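Local coordinates for protein estrogen receptor (Crassostrea gigas, PDB 4N1Y) that probably regulates transcription as a steroid-type nuclear receptor that has evolved constitutive activity rather than a switch thrown by hormone, at residues A13-A18 and L135-L140; H36-L41 and G216-C221; H72-C77 and K225-A230; N85-S90 and A124-Q129; L141-M146 and P189-L194. All coordinates share one frame; numbering follows the deposited sequence.

Contact 1: residues A13-A18 and L135-L140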
# COMPACT_ATOMS: atom_id res chain seq x y z
N ALA B 13 -23.60 -7.07 10.87
CA ALA B 13 -22.71 -8.16 11.24
C ALA B 13 -21.40 -7.59 11.81
O ALA B 13 -21.01 -7.92 12.93
CB ALA B 13 -22.43 -9.06 10.04
N LEU B 14 -20.75 -6.73 11.03
CA LEU B 14 -19.53 -6.07 11.46
C LEU B 14 -19.70 -5.27 12.76
O LEU B 14 -18.76 -5.13 13.55
CB LEU B 14 -19.03 -5.15 10.35
CG LEU B 14 -18.60 -5.85 9.06
CD1 LEU B 14 -17.97 -4.85 8.13
CD2 LEU B 14 -17.63 -7.00 9.31
N ASN B 15 -20.89 -4.72 12.98
CA ASN B 15 -21.10 -3.93 14.17
C ASN B 15 -21.33 -4.76 15.43
O ASN B 15 -20.90 -4.35 16.51
CB ASN B 15 -22.26 -2.97 13.97
CG ASN B 15 -21.79 -1.59 13.57
OD1 ASN B 15 -21.34 -0.81 14.41
ND2 ASN B 15 -21.84 -1.30 12.28
N LYS B 16 -22.00 -5.91 15.33
CA LYS B 16 -22.16 -6.73 16.53
C LYS B 16 -20.89 -7.57 16.74
O LYS B 16 -20.84 -8.43 17.61
CB LYS B 16 -23.40 -7.66 16.48
CG LYS B 16 -23.87 -8.15 15.11
CD LYS B 16 -25.20 -8.95 15.17
CE LYS B 16 -25.50 -9.72 13.87
NZ LYS B 16 -24.67 -10.94 13.65
N ALA B 17 -19.84 -7.28 15.98
CA ALA B 17 -18.58 -7.98 16.13
C ALA B 17 -17.47 -6.97 16.33
O ALA B 17 -16.29 -7.30 16.22
CB ALA B 17 -18.31 -8.85 14.93
N ALA B 18 -17.88 -5.72 16.60
CA ALA B 18 -16.93 -4.65 16.82
C ALA B 18 -15.98 -5.00 17.96
O ALA B 18 -16.40 -5.43 19.04
CB ALA B 18 -17.65 -3.34 17.11
N LEU B 135 -14.46 10.54 8.95
CA LEU B 135 -14.73 9.12 8.83
C LEU B 135 -15.64 8.63 9.94
O LEU B 135 -15.39 8.87 11.12
CB LEU B 135 -13.42 8.34 8.84
CG LEU B 135 -13.57 6.91 8.34
CD1 LEU B 135 -13.45 6.90 6.83
CD2 LEU B 135 -12.55 6.00 9.00
N HIS B 136 -16.71 7.93 9.55
CA HIS B 136 -17.66 7.33 10.48
C HIS B 136 -17.19 5.92 10.92
O HIS B 136 -16.40 5.29 10.20
CB HIS B 136 -19.03 7.26 9.82
CG HIS B 136 -20.15 6.93 10.75
ND1 HIS B 136 -20.52 5.63 11.04
CD2 HIS B 136 -20.99 7.73 11.44
CE1 HIS B 136 -21.54 5.65 11.88
NE2 HIS B 136 -21.84 6.91 12.14
N LYS B 137 -17.63 5.45 12.09
CA LYS B 137 -17.28 4.10 12.56
C LYS B 137 -17.63 3.04 11.51
O LYS B 137 -16.79 2.17 11.18
CB LYS B 137 -17.97 3.76 13.87
CG LYS B 137 -17.50 2.45 14.47
CD LYS B 137 -18.41 1.99 15.59
CE LYS B 137 -18.00 0.64 16.17
NZ LYS B 137 -18.73 0.36 17.45
N ASP B 138 -18.86 3.12 10.99
CA ASP B 138 -19.31 2.19 9.96
C ASP B 138 -18.37 2.13 8.78
O ASP B 138 -18.17 1.08 8.19
CB ASP B 138 -20.70 2.56 9.46
CG ASP B 138 -21.76 2.30 10.49
OD1 ASP B 138 -21.45 1.65 11.51
OD2 ASP B 138 -22.90 2.73 10.27
N GLU B 139 -17.80 3.27 8.42
CA GLU B 139 -16.83 3.27 7.34
C GLU B 139 -15.57 2.55 7.79
O GLU B 139 -15.00 1.78 7.02
CB GLU B 139 -16.52 4.69 6.89
CG GLU B 139 -17.77 5.48 6.51
CD GLU B 139 -17.45 6.90 6.05
OE1 GLU B 139 -17.51 7.81 6.89
OE2 GLU B 139 -17.15 7.09 4.85
N LEU B 140 -15.16 2.75 9.04
CA LEU B 140 -13.96 2.08 9.51
C LEU B 140 -14.14 0.56 9.56
O LEU B 140 -13.26 -0.19 9.12
CB LEU B 140 -13.54 2.58 10.90
CG LEU B 140 -12.37 1.68 11.37
CD1 LEU B 140 -10.98 2.25 11.03
CD2 LEU B 140 -12.47 1.29 12.83
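Asn15 meets Asp138, and Ala18 meets Lys137, where the C-terminal end of helix 7-15 lies against the first turn of helix 137-149, a surface junction of the layered helical fold of the nuclear-receptor ligand-binding domain. The polar part is a single cross-segment hydrogen bond: Asn15 ND2 donates to Asp138 OD1 over 3.1 Å, with an N-H...O angle of 161°. Asp138 OD1 lies close to the plane of the Asn15 amide, but ND2 meets it from above the carboxylate plane, the amide and carboxylate planes being 81° apart. Both groups have further partners. Asn15 ND2 also bonds to Leu11 O one turn back, and Asp138 OD2 bonds to Tyr180 OH, which tethers the carboxylate to helix 159-180 as well. An amide suits position 15, since one NH2 can serve both a helix carbonyl and a neighbouring acid.

The rest is van der Waals contact. Lys137 starts with CG anti to the backbone N (chi1 -173°) and runs out fully extended, so its far end lies beside the Asn15 amide, CE being 4.0 Å from Asn15 OD1. Ala18, whose methyl takes little space, puts its CB beside the end of the lysine, 3.9 Å from Lys137 NZ.

A capping box opens the second helix and fixes the base from which these side chains project. His136 occupies the N-cap, its ring stacked on Tyr180. His136 N gives its hydrogen to Glu139 OE1 at 2.8 Å, and as N-cap the His136 ring accepts at ND1 from Asp138 N at 3.0 Å.

Contact 2: residues H36-L41 and G216-C221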
# COMPACT_ATOMS: atom_id res chain seq x y z
N HIS B 36 10.76 -1.20 28.03
CA HIS B 36 9.55 -1.14 28.85
C HIS B 36 8.29 -0.84 28.05
O HIS B 36 7.27 -1.49 28.24
CB HIS B 36 9.68 -0.08 29.94
CG HIS B 36 8.54 -0.07 30.90
ND1 HIS B 36 8.08 -1.22 31.52
CD2 HIS B 36 7.76 0.94 31.35
CE1 HIS B 36 7.06 -0.91 32.31
NE2 HIS B 36 6.85 0.39 32.23
N LEU B 37 8.39 0.12 27.13
CA LEU B 37 7.25 0.47 26.29
C LEU B 37 6.93 -0.65 25.31
O LEU B 37 5.77 -1.03 25.16
CB LEU B 37 7.51 1.76 25.52
CG LEU B 37 7.55 3.09 26.28
CD1 LEU B 37 7.88 4.23 25.34
CD2 LEU B 37 6.22 3.34 26.96
N LEU B 38 7.96 -1.15 24.65
CA LEU B 38 7.77 -2.19 23.63
C LEU B 38 7.15 -3.46 24.17
O LEU B 38 6.38 -4.12 23.46
CB LEU B 38 9.10 -2.53 22.97
CG LEU B 38 9.59 -1.52 21.94
CD1 LEU B 38 10.91 -1.97 21.29
CD2 LEU B 38 8.51 -1.32 20.92
N ASN B 39 7.42 -3.81 25.43
CA ASN B 39 6.83 -5.04 25.95
C ASN B 39 5.34 -4.83 26.14
O ASN B 39 4.55 -5.74 25.91
CB ASN B 39 7.50 -5.53 27.26
CG ASN B 39 8.85 -6.25 27.03
OD1 ASN B 39 9.10 -6.80 25.96
ND2 ASN B 39 9.70 -6.27 28.05
N SER B 40 4.94 -3.60 26.46
CA SER B 40 3.52 -3.31 26.58
C SER B 40 2.90 -3.27 25.18
O SER B 40 1.86 -3.87 24.95
CB SER B 40 3.27 -2.00 27.32
OG SER B 40 3.68 -2.10 28.67
N LEU B 41 3.57 -2.58 24.25
CA LEU B 41 3.08 -2.52 22.87
C LEU B 41 2.99 -3.90 22.24
O LEU B 41 2.01 -4.21 21.58
CB LEU B 41 3.97 -1.63 22.01
CG LEU B 41 3.95 -0.13 22.30
CD1 LEU B 41 4.95 0.61 21.42
CD2 LEU B 41 2.54 0.45 22.12
N GLY B 216 15.64 -10.70 21.05
CA GLY B 216 15.34 -11.59 22.16
C GLY B 216 15.17 -10.95 23.53
O GLY B 216 14.94 -11.65 24.53
N VAL B 217 15.28 -9.63 23.58
CA VAL B 217 15.13 -8.89 24.82
C VAL B 217 13.67 -8.68 25.10
O VAL B 217 13.16 -8.91 26.20
CB VAL B 217 15.81 -7.54 24.75
CG1 VAL B 217 15.53 -6.77 26.02
CG2 VAL B 217 17.29 -7.71 24.54
N VAL B 218 12.97 -8.28 24.04
CA VAL B 218 11.56 -8.05 24.15
C VAL B 218 10.95 -9.43 24.03
O VAL B 218 11.32 -10.22 23.16
CB VAL B 218 11.05 -7.10 23.04
CG1 VAL B 218 9.54 -7.26 22.84
CG2 VAL B 218 11.43 -5.67 23.36
N THR B 219 10.03 -9.74 24.93
CA THR B 219 9.48 -11.07 24.95
C THR B 219 8.17 -11.15 24.18
O THR B 219 7.27 -10.35 24.38
CB THR B 219 9.29 -11.52 26.39
OG1 THR B 219 8.19 -10.80 26.97
CG2 THR B 219 10.55 -11.21 27.19
N PHE B 220 8.10 -12.11 23.27
CA PHE B 220 6.89 -12.33 22.48
C PHE B 220 6.20 -13.60 22.89
O PHE B 220 6.87 -14.60 23.09
CB PHE B 220 7.20 -12.45 20.98
CG PHE B 220 7.70 -11.19 20.34
CD1 PHE B 220 6.94 -10.54 19.39
CD2 PHE B 220 8.95 -10.69 20.65
CE1 PHE B 220 7.40 -9.38 18.77
CE2 PHE B 220 9.42 -9.53 20.05
CZ PHE B 220 8.65 -8.88 19.10
N CYS B 221 4.88 -13.60 23.01
CA CYS B 221 4.23 -14.91 23.13
C CYS B 221 4.15 -15.48 21.75
O CYS B 221 4.40 -14.78 20.75
CB CYS B 221 2.85 -14.90 23.80
SG CYS B 221 2.89 -15.00 25.61
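The connector between helix 187-215 and the short C-terminal helix 222-229 is pinned to helix 34-56 here, Val218 and Thr219 meeting Leu38 and Asn39. Gly216, with positive phi, is the first residue past the preceding helix, and from Val218 the chain runs extended. The hydrogen bond across the gap is Thr219 N to Asn39 OD1, 3.3 Å long and bent to 147° at the hydrogen, with the donor tilted 33° from the carbonyl plane. Asparagine suits a helix surface facing a loop: its short side chain offers a carbonyl to a backbone NH that has no helix to serve it. Asn39 CG stands beside its own backbone N (chi1 -79°), which carries the amide toward the loop.

Val218 points at the helix and slides past Asn39 in the opposite direction. Its CG1 lies 3.2 Å from Asn39 OD1, while its other branch turns to the apolar side, CG2 resting 3.9 Å from Leu38 CB. Branched at CB, valine can thus face both neighbours at once. Val218 and Leu38 both pack on Leu212, extending the hydrophobic seam into helix 187-215. By its place in the nuclear-receptor fold, this loop probably corresponds to the one leading into the activation helix.

Contact 3: residues H72-C77 and K225-A230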
# COMPACT_ATOMS: atom_id res chain seq x y z
N HIS B 72 -4.28 -17.59 5.96
CA HIS B 72 -3.39 -16.82 5.09
C HIS B 72 -3.72 -15.34 5.06
O HIS B 72 -2.82 -14.52 5.13
CB HIS B 72 -3.40 -17.35 3.67
CG HIS B 72 -2.55 -16.55 2.73
ND1 HIS B 72 -1.18 -16.69 2.67
CD2 HIS B 72 -2.88 -15.62 1.80
CE1 HIS B 72 -0.70 -15.86 1.76
NE2 HIS B 72 -1.70 -15.20 1.22
N LEU B 73 -5.00 -15.01 4.96
CA LEU B 73 -5.43 -13.63 4.96
C LEU B 73 -4.95 -12.90 6.21
O LEU B 73 -4.32 -11.84 6.13
CB LEU B 73 -6.96 -13.57 4.84
CG LEU B 73 -7.37 -13.96 3.43
CD1 LEU B 73 -8.84 -13.88 3.26
CD2 LEU B 73 -6.70 -12.98 2.50
N ILE B 74 -5.23 -13.50 7.36
CA ILE B 74 -4.78 -13.00 8.64
C ILE B 74 -3.26 -12.83 8.68
O ILE B 74 -2.75 -11.78 9.13
CB ILE B 74 -5.20 -13.96 9.76
CG1 ILE B 74 -6.71 -14.12 9.77
CG2 ILE B 74 -4.67 -13.49 11.10
CD1 ILE B 74 -7.42 -12.92 10.26
N GLU B 75 -2.53 -13.82 8.17
CA GLU B 75 -1.07 -13.77 8.18
C GLU B 75 -0.58 -12.58 7.35
O GLU B 75 0.38 -11.91 7.73
CB GLU B 75 -0.47 -15.07 7.64
CG GLU B 75 -0.32 -16.18 8.69
CD GLU B 75 0.07 -17.52 8.09
OE1 GLU B 75 0.29 -17.60 6.86
OE2 GLU B 75 0.15 -18.51 8.85
N CYS B 76 -1.27 -12.26 6.27
CA CYS B 76 -0.83 -11.13 5.47
C CYS B 76 -1.07 -9.79 6.16
O CYS B 76 -0.16 -8.96 6.23
CB CYS B 76 -1.51 -11.13 4.10
SG CYS B 76 -1.00 -12.47 3.00
N CYS B 77 -2.26 -9.60 6.72
CA CYS B 77 -2.71 -8.24 7.03
C CYS B 77 -2.87 -7.90 8.52
O CYS B 77 -3.37 -6.82 8.85
CB CYS B 77 -4.04 -7.99 6.33
SG CYS B 77 -5.42 -8.76 7.21
N LYS B 225 4.47 -14.47 17.77
CA LYS B 225 5.67 -15.08 17.25
C LYS B 225 5.37 -15.97 16.02
O LYS B 225 6.17 -16.00 15.08
CB LYS B 225 6.35 -15.83 18.39
CG LYS B 225 7.55 -16.64 18.02
CD LYS B 225 7.85 -17.58 19.18
CE LYS B 225 7.86 -16.81 20.50
NZ LYS B 225 8.06 -17.69 21.68
N GLU B 226 4.24 -16.67 15.99
CA GLU B 226 3.92 -17.48 14.80
C GLU B 226 3.63 -16.54 13.63
O GLU B 226 3.97 -16.83 12.48
CB GLU B 226 2.74 -18.44 14.99
CG GLU B 226 2.78 -19.37 16.21
CD GLU B 226 1.48 -20.17 16.41
OE1 GLU B 226 0.40 -19.58 16.17
OE2 GLU B 226 1.52 -21.33 16.88
N MET B 227 2.96 -15.42 13.92
CA MET B 227 2.66 -14.47 12.86
C MET B 227 3.92 -13.93 12.22
O MET B 227 3.97 -13.72 11.01
CB MET B 227 1.82 -13.32 13.41
CG MET B 227 0.52 -13.81 13.97
SD MET B 227 -0.48 -14.55 12.66
CE MET B 227 -1.29 -13.12 12.00
N LEU B 228 4.96 -13.73 13.03
CA LEU B 228 6.19 -13.16 12.51
C LEU B 228 6.90 -14.19 11.65
O LEU B 228 7.46 -13.87 10.60
CB LEU B 228 7.07 -12.68 13.66
CG LEU B 228 6.51 -11.42 14.32
CD1 LEU B 228 7.33 -11.02 15.53
CD2 LEU B 228 6.41 -10.27 13.33
N ASP B 229 6.85 -15.45 12.09
CA ASP B 229 7.57 -16.52 11.39
C ASP B 229 6.84 -17.03 10.16
O ASP B 229 7.36 -17.86 9.42
CB ASP B 229 7.83 -17.68 12.36
CG ASP B 229 8.83 -17.33 13.46
OD1 ASP B 229 9.65 -16.41 13.27
OD2 ASP B 229 8.78 -17.97 14.53
N ALA B 230 5.63 -16.51 9.93
CA ALA B 230 4.84 -16.80 8.73
C ALA B 230 5.37 -16.07 7.50
O ALA B 230 5.01 -16.40 6.38
CB ALA B 230 3.38 -16.46 8.96
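Met227 of helix 222-229 and Ala230, near the C-terminus, lean on Ile74 and Glu75, and the contact is made by van der Waals packing. Met227 reaches across with its end. The chain leaves CA with CG beside the backbone N and then folds twice, at chi2 (-64°) and chi3 (-85°), which brings the terminal methyl down on the first helix. CE lies 3.5 Å from Ile74 CG2 and equally 3.5 Å from Ile74 O, and it also approaches Glu75 CA at 3.9 Å. The flexible, unbranched methionine suits such a place, because it can bend its methyl onto both the backbone and the side chain of Ile74. Of the Ile74 side chain, CG2 does the touching; its end leads away, and the residue also packs on Tyr62 and Leu148.

Glu75 takes the other flank. Extended beyond CG, it passes Met227 SD with its CG and lays its carboxylate against Ala230: CD is 3.6 Å from Ala230 CB, which is almost equally far from OE1 and OE2. A small methyl permits this close approach. Glu75 O accepts a hydrogen bond from Gln231 NE2 just beyond.

The sequence around Met227 resembles the activation helix of vertebrate estrogen receptors, so its docking here is consistent with the active position of that helix. Met227 also touches Trp78 of helix 67-89, whereas Leu228 packs on Phe209 and Asp229 forms a salt bridge with Lys213, so that helix 222-229 is held between helices 67-89 and 187-215.

Contact 4: residues N85-S90 and A124-Q129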
# COMPACT_ATOMS: atom_id res chain seq x y z
N ASN B 85 -6.61 0.28 13.06
CA ASN B 85 -7.45 0.50 14.23
C ASN B 85 -6.92 1.61 15.10
O ASN B 85 -7.64 2.54 15.47
CB ASN B 85 -7.56 -0.77 15.06
CG ASN B 85 -8.41 -1.81 14.40
OD1 ASN B 85 -9.14 -1.52 13.45
ND2 ASN B 85 -8.35 -3.03 14.92
N CYS B 86 -5.63 1.52 15.38
CA CYS B 86 -4.96 2.49 16.21
C CYS B 86 -5.13 3.90 15.67
O CYS B 86 -5.37 4.84 16.44
CB CYS B 86 -3.49 2.14 16.32
SG CYS B 86 -2.56 3.36 17.25
N ALA B 87 -5.03 4.04 14.35
CA ALA B 87 -5.28 5.33 13.70
C ALA B 87 -6.66 5.86 14.06
O ALA B 87 -6.82 7.04 14.35
CB ALA B 87 -5.13 5.21 12.19
N PHE B 88 -7.65 4.99 14.01
CA PHE B 88 -9.02 5.41 14.26
C PHE B 88 -9.20 5.69 15.75
O PHE B 88 -9.90 6.63 16.12
CB PHE B 88 -10.04 4.37 13.78
CG PHE B 88 -11.46 4.88 13.72
CD1 PHE B 88 -11.87 5.72 12.69
CD2 PHE B 88 -12.38 4.57 14.72
CE1 PHE B 88 -13.18 6.20 12.63
CE2 PHE B 88 -13.68 5.05 14.68
CZ PHE B 88 -14.08 5.87 13.63
N ARG B 89 -8.58 4.87 16.60
CA ARG B 89 -8.57 5.14 18.04
C ARG B 89 -7.95 6.50 18.32
O ARG B 89 -8.27 7.14 19.32
CB ARG B 89 -7.81 4.04 18.82
CG ARG B 89 -8.64 2.85 19.28
CD ARG B 89 -7.84 1.91 20.20
NE ARG B 89 -6.61 1.42 19.57
CZ ARG B 89 -6.53 0.29 18.86
NH1 ARG B 89 -7.61 -0.47 18.69
NH2 ARG B 89 -5.38 -0.09 18.32
N SER B 90 -7.08 6.95 17.42
CA SER B 90 -6.27 8.13 17.66
C SER B 90 -6.79 9.39 16.96
O SER B 90 -6.13 10.43 16.99
CB SER B 90 -4.83 7.86 17.24
OG SER B 90 -4.28 6.86 18.08
N ALA B 124 0.08 8.12 12.41
CA ALA B 124 -0.44 9.37 12.97
C ALA B 124 -0.99 10.31 11.88
O ALA B 124 -2.05 10.92 12.05
CB ALA B 124 0.63 10.06 13.76
N ALA B 125 -0.27 10.41 10.75
CA ALA B 125 -0.72 11.22 9.62
C ALA B 125 -2.00 10.64 9.02
O ALA B 125 -2.92 11.38 8.68
CB ALA B 125 0.37 11.30 8.55
N VAL B 126 -2.04 9.32 8.90
CA VAL B 126 -3.24 8.67 8.42
C VAL B 126 -4.39 9.01 9.36
O VAL B 126 -5.49 9.33 8.90
CB VAL B 126 -3.06 7.13 8.32
CG1 VAL B 126 -4.41 6.44 8.30
CG2 VAL B 126 -2.23 6.75 7.08
N SER B 127 -4.12 8.97 10.66
CA SER B 127 -5.12 9.36 11.66
C SER B 127 -5.70 10.75 11.38
O SER B 127 -6.92 10.93 11.33
CB SER B 127 -4.53 9.33 13.06
OG SER B 127 -5.55 9.46 14.04
N GLU B 128 -4.81 11.71 11.11
CA GLU B 128 -5.23 13.06 10.81
C GLU B 128 -6.10 13.12 9.57
O GLU B 128 -7.07 13.89 9.51
CB GLU B 128 -4.02 13.96 10.60
CG GLU B 128 -4.38 15.42 10.73
CD GLU B 128 -3.31 16.33 10.21
OE1 GLU B 128 -2.17 15.86 10.02
OE2 GLU B 128 -3.61 17.53 9.98
N GLN B 129 -5.76 12.31 8.57
CA GLN B 129 -6.55 12.29 7.36
C GLN B 129 -7.94 11.75 7.61
O GLN B 129 -8.92 12.26 7.06
CB GLN B 129 -5.85 11.47 6.29
CG GLN B 129 -4.53 12.07 5.90
CD GLN B 129 -4.68 13.45 5.35
OE1 GLN B 129 -5.61 13.73 4.60
NE2 GLN B 129 -3.77 14.35 5.74
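Ser127 and Ala87 bring helix 117-132 and the end of helix 67-89 very close together, their CA atoms being only 4.5 Å apart. Such an approach needs small side chains, and here a serine faces an alanine: close, small-residue helix packing inside the helical nuclear-receptor ligand-binding domain. Ser127, with OG anti to its own backbone N (chi1 -169°), points its hydroxyl into the other helix and donates to Ala87 O at 2.8 Å. The bond lies in the carbonyl plane, on a lone pair, with a C=O...O angle of 139°. It satisfies a buried hydroxyl with a carbonyl near the end of the helix, where Ala87 O takes a weak backbone bond from Ser90 N. Ser127 OG is also 3.2 Å from Ser90 O.

Ala87 turns its methyl toward the partner helix, where CB meets Val126 CG1 at 4.1 Å. Val126 CG1, anti to the backbone N, offers that methyl an apolar surface, and Ala87 also touches Val123 and Met130 of the same helix.

Ser90 closes the helix. Its OG bonds back to Cys86 O at 2.8 Å and takes a second bond with Ala99 N. This ties the helix end to the small two-stranded sheet, whose Leu98 packs on Cys86, Ser90 and Ala124. On its outer side, helix 117-132 faces the second subunit, where Glu128 forms a salt bridge with Arg155 of that chain, and Val126 touches His197 of helix 187-215.

Contact 5: residues L141-M146 and P189-L194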
# COMPACT_ATOMS: atom_id res chain seq x y z
N LEU B 141 -15.27 0.12 10.11
CA LEU B 141 -15.62 -1.29 10.12
C LEU B 141 -15.48 -1.89 8.71
O LEU B 141 -14.91 -2.97 8.53
CB LEU B 141 -17.05 -1.47 10.64
CG LEU B 141 -17.16 -1.13 12.13
CD1 LEU B 141 -18.55 -1.36 12.67
CD2 LEU B 141 -16.17 -1.95 12.91
N LEU B 142 -15.99 -1.19 7.71
CA LEU B 142 -15.90 -1.67 6.34
C LEU B 142 -14.45 -1.69 5.90
O LEU B 142 -13.99 -2.62 5.25
CB LEU B 142 -16.74 -0.80 5.41
CG LEU B 142 -18.25 -0.96 5.68
CD1 LEU B 142 -19.05 -0.02 4.79
CD2 LEU B 142 -18.69 -2.43 5.51
N LEU B 143 -13.72 -0.67 6.31
CA LEU B 143 -12.32 -0.56 5.94
C LEU B 143 -11.49 -1.72 6.45
O LEU B 143 -10.68 -2.27 5.71
CB LEU B 143 -11.76 0.75 6.48
CG LEU B 143 -12.03 1.96 5.61
CD1 LEU B 143 -11.66 3.18 6.37
CD2 LEU B 143 -11.18 1.86 4.36
N GLN B 144 -11.67 -2.10 7.71
CA GLN B 144 -10.90 -3.21 8.21
C GLN B 144 -11.30 -4.48 7.46
O GLN B 144 -10.44 -5.26 7.06
CB GLN B 144 -11.02 -3.35 9.73
CG GLN B 144 -12.36 -3.10 10.34
CD GLN B 144 -12.26 -3.04 11.85
OE1 GLN B 144 -13.23 -3.32 12.57
NE2 GLN B 144 -11.10 -2.65 12.35
N ALA B 145 -12.59 -4.68 7.24
CA ALA B 145 -13.04 -5.85 6.50
C ALA B 145 -12.37 -5.87 5.13
O ALA B 145 -11.88 -6.91 4.65
CB ALA B 145 -14.52 -5.86 6.37
N MET B 146 -12.32 -4.69 4.53
CA MET B 146 -11.66 -4.53 3.25
C MET B 146 -10.16 -4.83 3.33
O MET B 146 -9.62 -5.54 2.48
CB MET B 146 -11.88 -3.10 2.74
CG MET B 146 -11.42 -2.91 1.35
SD MET B 146 -12.09 -4.22 0.31
CE MET B 146 -13.62 -3.46 -0.15
N PRO B 189 -12.70 7.50 -2.85
CA PRO B 189 -11.33 7.37 -3.36
C PRO B 189 -10.28 7.93 -2.39
O PRO B 189 -9.28 7.24 -2.18
CB PRO B 189 -11.37 8.17 -4.66
CG PRO B 189 -12.81 8.10 -5.09
CD PRO B 189 -13.59 8.17 -3.83
N ALA B 190 -10.48 9.11 -1.82
CA ALA B 190 -9.47 9.66 -0.92
C ALA B 190 -9.20 8.70 0.22
O ALA B 190 -8.05 8.43 0.55
CB ALA B 190 -9.90 11.00 -0.37
N VAL B 191 -10.27 8.15 0.79
CA VAL B 191 -10.14 7.30 1.97
C VAL B 191 -9.44 6.00 1.61
O VAL B 191 -8.54 5.55 2.31
CB VAL B 191 -11.49 7.00 2.62
CG1 VAL B 191 -11.33 5.94 3.67
CG2 VAL B 191 -12.04 8.27 3.24
N LEU B 192 -9.83 5.41 0.50
CA LEU B 192 -9.14 4.22 0.03
C LEU B 192 -7.64 4.49 -0.15
O LEU B 192 -6.81 3.64 0.16
CB LEU B 192 -9.77 3.74 -1.27
CG LEU B 192 -11.16 3.19 -0.96
CD1 LEU B 192 -11.76 2.56 -2.17
CD2 LEU B 192 -11.09 2.19 0.20
N LEU B 193 -7.29 5.70 -0.58
CA LEU B 193 -5.88 6.04 -0.77
C LEU B 193 -5.11 5.96 0.54
O LEU B 193 -3.91 5.72 0.53
CB LEU B 193 -5.73 7.44 -1.35
CG LEU B 193 -6.07 7.69 -2.82
CD1 LEU B 193 -5.82 9.15 -3.16
CD2 LEU B 193 -5.28 6.78 -3.73
N LEU B 194 -5.80 6.14 1.67
CA LEU B 194 -5.14 5.99 2.95
C LEU B 194 -4.62 4.58 3.14
O LEU B 194 -3.57 4.38 3.76
CB LEU B 194 -6.08 6.31 4.10
CG LEU B 194 -6.53 7.76 4.12
CD1 LEU B 194 -7.46 7.99 5.31
CD2 LEU B 194 -5.33 8.68 4.16
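Leu143 of helix 137-149 packs against Val191 and Leu192 of helix 187-215, and the two helices meet through these three apolar side chains. Pro189, in the first turn of helix 187-215, takes no part in the contact and packs on Leu192 of the second subunit. Proline is at ease in the first turn, where its missing NH costs no helical bond.

Val191 points at the partner helix and shares the approach with Leu192. Its CG1 rests against both methyls of Leu143, lying 3.9 Å from Leu143 CD1 and 4.1 Å from Leu143 CD2. With CG1 anti to the backbone N (chi1 170°), the branch is thrust out of the helix, and the residue also meets Leu135 in the turn before helix 137-149. This is helix packing inside the nuclear-receptor ligand-binding fold, at a place where helix 187-215 also packs on the second copy of the protein, as the corresponding helix does in dimers of related receptors.

Leu192 starts obliquely but bends its end in, so that its CD2 comes to 4.2 Å from Leu143 CD2. Leucine suits this spot because the residue serves two surfaces, touching Pro189 of the second subunit as well. Leu193 packs on Gln166 of the second subunit, and Met146 of this chain touches Leu193 of that subunit. Leu194 points toward the partner helix again but finds its contacts in Gln129 and Met130 of helix 117-132.

How the contacts relate
Contacts 1, 4 and 5 form one cluster at one end of the domain, with contacts 4 and 5 and contacts 1 and 5 each about 12 Å apart between centres. Leu140 and Leu135 of contact 1 pack on Phe88 of contact 4, and Leu14 and Asn15 of contact 1 lean on the 141-146 segment of helix 137-149 in contact 5. Contacts 4 and 5 both touch the second subunit. Contacts 2 and 3 lie at the other end, about 18 Å apart between centres, and are joined by Phe220, which packs on Leu228, linking the loop to helix 222-229. Helix 67-89 spans both ends, since contacts 3 and 4 share it at about 23 Å between centres.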